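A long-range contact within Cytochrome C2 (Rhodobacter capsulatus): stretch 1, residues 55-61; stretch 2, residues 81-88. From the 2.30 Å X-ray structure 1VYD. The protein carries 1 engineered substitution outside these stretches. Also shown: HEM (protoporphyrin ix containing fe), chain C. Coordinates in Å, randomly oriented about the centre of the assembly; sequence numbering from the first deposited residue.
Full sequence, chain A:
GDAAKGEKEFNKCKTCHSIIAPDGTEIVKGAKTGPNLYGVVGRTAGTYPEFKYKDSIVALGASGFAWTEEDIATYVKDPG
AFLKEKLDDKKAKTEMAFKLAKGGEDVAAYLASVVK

Stretch 1 55-61: DSIVALG
Stretch 2 (81-88) AFLKEKLD

Residues 55-61 form a helical segment that continues later in the chain, and residues 81-87 belong to a helix that begins earlier. The axes approach to 10.3 Å, with their N-to-C directions 42° apart and a signed crossing angle of 42°. Two CA pairs set the register: Ser56 CA lies 7.0 Å from Leu83 CA, and Leu60 CA lies 6.5 Å from Leu87 CA. A four-residue step in each helix thus carries one close pair to the next.

Backbone torsions in stretch 1 stay near phi -65°, psi -40°, reaching -77/-25° at Gly61. The i to i+4 ladder is regular, with Ala59 N to Asp55 O at 3.1 Å, Leu60 N to Ser56 O at 2.9 Å and Gly61 N to Ile57 O at 3.1 Å. In stretch 2, Glu85 N to Ala81 O and Lys86 N to Phe82 O each span 3.1 Å, and Leu87 N to Leu83 O spans 3.0 Å. Leu87 relaxes to -83/-17°, and Asp88 leaves helical geometry with positive phi (63/48°); its N makes only weak hydrogen bonds, to Lys84 O at 2.8 Å and Glu85 O at 3.1 Å.

No hydrogen bond crosses between the stretches, which together bury 310 Å² in a largely apolar contact. Leu60 is its central knob, seated among Phe82, Leu83, Lys86 and Leu87. Its CA-CB bond points toward the partner helix, and chi1 t (177°) with chi2 p (63°) spreads the two methyls over different neighbours. Leu60 CD2 reaches Leu83 CD2 at 3.7 Å and Phe82 CE2 at 4.2 Å, whereas Leu60 CD1 meets Lys86 CB at 3.7 Å. Phe82 starts sideways, but chi1 t (-177°) and chi2 83° bring its ring closer, so that Leu60 CD2 lies at the ring edge, near its plane.

Leu83 and Leu87, one turn apart, both point toward stretch 1 and share the m,t conformation (chi1 -67° and -71°; chi2 174° and 153°). Leu83 CD2 also approaches Ile57 CA at 4.3 Å, while Leu83 CD1 lies 4.4 Å from Ser56 CB. Leu87 packs both methyls against the near side of the other helix: its CD1 is 3.2 Å from Ser56 O and 3.7 Å from Ser56 CB, and its CD2 touches Ala59 CB at 4.0 Å, Leu60 N at 3.8 Å and Leu60 CB at 4.2 Å. The carbonyl contact is close packing of a methyl against an oxygen already engaged by Leu60 N.

Ser56 points toward stretch 2 with chi1 m (-45°); its OG is hydrogen-bonded elsewhere in the structure, and CB provides its side-chain contacts here. Lys86 also begins toward stretch 1, but chi1 m (-61°) and chi2 -92° lead its end away, leaving CB against Leu60 while the ammonium stays clear of the apolar contact. Ile57 points sideways, and its extended t,t side chain (-171°, 174°) carries CD1 to 3.3 Å from HEM O1A, a propionate oxygen.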

# COMPACT_ATOMS: atom_id res chain seq x y z
N ASP A 55 -0.34 7.46 13.11
CA ASP A 55 0.68 6.89 13.96
C ASP A 55 0.83 5.42 13.97
O ASP A 55 1.97 4.92 14.08
CB ASP A 55 0.42 7.56 15.33
CG ASP A 55 -0.73 6.92 16.04
OD1 ASP A 55 -1.80 6.69 15.40
OD2 ASP A 55 -0.50 6.61 17.24
N SER A 56 -0.18 4.55 13.83
CA SER A 56 0.04 3.12 13.85
C SER A 56 0.90 2.53 12.76
O SER A 56 1.66 1.56 12.99
CB SER A 56 -1.30 2.30 13.64
OG SER A 56 -2.21 2.95 14.49
N ILE A 57 0.63 2.97 11.52
CA ILE A 57 1.39 2.49 10.38
C ILE A 57 2.84 2.96 10.57
O ILE A 57 3.78 2.22 10.23
CB ILE A 57 0.82 2.89 9.03
CG1 ILE A 57 1.64 2.06 8.01
CG2 ILE A 57 0.97 4.38 8.79
CD1 ILE A 57 1.17 2.18 6.57
N VAL A 58 3.05 4.15 11.17
CA VAL A 58 4.48 4.50 11.43
C VAL A 58 5.16 3.60 12.45
O VAL A 58 6.30 3.15 12.28
CB VAL A 58 4.43 5.97 11.87
CG1 VAL A 58 5.72 6.44 12.53
CG2 VAL A 58 4.08 6.80 10.63
N ALA A 59 4.48 3.23 13.58
CA ALA A 59 4.99 2.36 14.64
C ALA A 59 5.26 0.98 14.04
O ALA A 59 6.19 0.24 14.32
CB ALA A 59 3.92 2.19 15.77
N LEU A 60 4.40 0.60 13.07
CA LEU A 60 4.61 -0.65 12.36
C LEU A 60 5.91 -0.59 11.59
O LEU A 60 6.71 -1.52 11.69
CB LEU A 60 3.37 -0.95 11.53
CG LEU A 60 3.54 -2.24 10.67
CD1 LEU A 60 3.72 -3.47 11.54
CD2 LEU A 60 2.46 -2.24 9.64
N GLY A 61 6.25 0.53 10.91
CA GLY A 61 7.56 0.49 10.24
C GLY A 61 8.69 0.70 11.26
O GLY A 61 9.85 0.28 11.09
N ALA A 81 -7.91 -3.94 10.37
CA ALA A 81 -7.72 -5.21 11.14
C ALA A 81 -6.27 -5.64 11.08
O ALA A 81 -5.62 -6.18 11.97
CB ALA A 81 -8.61 -6.32 10.56
N PHE A 82 -5.63 -5.41 9.91
CA PHE A 82 -4.24 -5.76 9.73
C PHE A 82 -3.40 -5.08 10.80
O PHE A 82 -2.54 -5.71 11.43
CB PHE A 82 -3.79 -5.30 8.35
CG PHE A 82 -2.36 -5.68 8.04
CD1 PHE A 82 -2.10 -6.95 7.57
CD2 PHE A 82 -1.34 -4.78 8.21
CE1 PHE A 82 -0.81 -7.31 7.26
CE2 PHE A 82 -0.04 -5.13 7.92
CZ PHE A 82 0.22 -6.38 7.44
N LEU A 83 -3.62 -3.77 10.91
CA LEU A 83 -2.80 -2.99 11.84
C LEU A 83 -3.00 -3.49 13.27
O LEU A 83 -1.97 -3.70 13.94
CB LEU A 83 -3.04 -1.50 11.61
CG LEU A 83 -2.52 -1.01 10.25
CD1 LEU A 83 -2.90 0.46 9.97
CD2 LEU A 83 -0.99 -1.12 10.09
N LYS A 84 -4.26 -3.68 13.70
CA LYS A 84 -4.50 -4.19 15.06
C LYS A 84 -3.75 -5.49 15.37
O LYS A 84 -3.03 -5.58 16.38
CB LYS A 84 -6.00 -4.47 15.32
CG LYS A 84 -6.88 -3.31 14.88
CD LYS A 84 -8.06 -3.07 15.80
CE LYS A 84 -8.95 -1.97 15.22
NZ LYS A 84 -9.51 -2.59 13.97
N GLU A 85 -3.82 -6.47 14.51
CA GLU A 85 -3.08 -7.71 14.62
C GLU A 85 -1.56 -7.60 14.63
O GLU A 85 -0.91 -8.08 15.59
CB GLU A 85 -3.54 -8.65 13.48
CG GLU A 85 -3.09 -10.07 13.77
CD GLU A 85 -3.54 -11.11 12.76
OE1 GLU A 85 -2.61 -11.66 12.07
OE2 GLU A 85 -4.79 -11.37 12.71
N LYS A 86 -0.88 -6.92 13.69
CA LYS A 86 0.58 -6.82 13.71
C LYS A 86 1.12 -6.05 14.91
O LYS A 86 2.24 -6.27 15.36
CB LYS A 86 1.24 -6.09 12.52
CG LYS A 86 0.97 -6.73 11.17
CD LYS A 86 2.07 -7.71 10.83
CE LYS A 86 1.49 -8.77 9.89
NZ LYS A 86 2.13 -10.11 10.13
N LEU A 87 0.40 -4.99 15.28
CA LEU A 87 0.91 -4.22 16.40
C LEU A 87 0.46 -4.88 17.69
O LEU A 87 0.89 -4.45 18.74
CB LEU A 87 0.45 -2.75 16.31
CG LEU A 87 1.19 -2.03 15.14
CD1 LEU A 87 0.33 -0.89 14.61
CD2 LEU A 87 2.56 -1.55 15.60
N ASP A 88 -0.53 -5.77 17.66
CA ASP A 88 -1.09 -6.37 18.86
C ASP A 88 -1.70 -5.21 19.65
O ASP A 88 -1.42 -5.05 20.84
CB ASP A 88 -0.06 -7.09 19.74
CG ASP A 88 -0.37 -8.58 19.79
OD1 ASP A 88 0.48 -9.31 19.25
OD2 ASP A 88 -1.42 -8.92 20.38
CHA HEM C . -1.61 3.60 2.66
CHB HEM C . -2.14 0.30 -0.89
CHC HEM C . -6.57 2.10 -1.84
CHD HEM C . -5.64 5.86 1.11
C1A HEM C . -1.44 2.50 1.82
C2A HEM C . -0.31 1.60 1.83
C3A HEM C . -0.49 0.72 0.87
C4A HEM C . -1.73 1.02 0.23
CMA HEM C . 0.31 -0.49 0.33
CAA HEM C . 0.88 1.75 2.84
CBA HEM C . 1.95 2.61 2.21
CGA HEM C . 3.21 2.90 2.99
O1A HEM C . 3.40 2.37 4.13
O2A HEM C . 3.92 3.80 2.47
C1B HEM C . -3.39 0.56 -1.42
C2B HEM C . -3.99 -0.26 -2.44
C3B HEM C . -5.22 0.23 -2.65
C4B HEM C . -5.41 1.38 -1.83
CMB HEM C . -3.26 -1.46 -3.15
CAB HEM C . -6.35 -0.33 -3.55
CBB HEM C . -6.70 -1.67 -3.43
C1C HEM C . -6.67 3.28 -1.11
C2C HEM C . -7.80 4.20 -1.22
C3C HEM C . -7.56 5.20 -0.40
C4C HEM C . -6.27 4.99 0.23
CMC HEM C . -8.97 3.93 -2.19
CAC HEM C . -8.45 6.40 -0.01
CBC HEM C . -9.82 6.34 0.04
C1D HEM C . -4.45 5.58 1.75
C2D HEM C . -3.93 6.34 2.85
C3D HEM C . -2.81 5.72 3.28
C4D HEM C . -2.64 4.51 2.50
CMD HEM C . -4.57 7.65 3.34
CAD HEM C . -1.90 6.05 4.45
CBD HEM C . -2.38 5.17 5.66
CGD HEM C . -2.20 5.75 7.03
O1D HEM C . -2.84 5.11 7.91
O2D HEM C . -1.61 6.85 7.22
NA HEM C . -2.28 2.12 0.83
NB HEM C . -4.24 1.57 -1.10
NC HEM C . -5.76 3.77 -0.21
ND HEM C . -3.67 4.45 1.56
FE HEM C . -4.00 2.98 0.29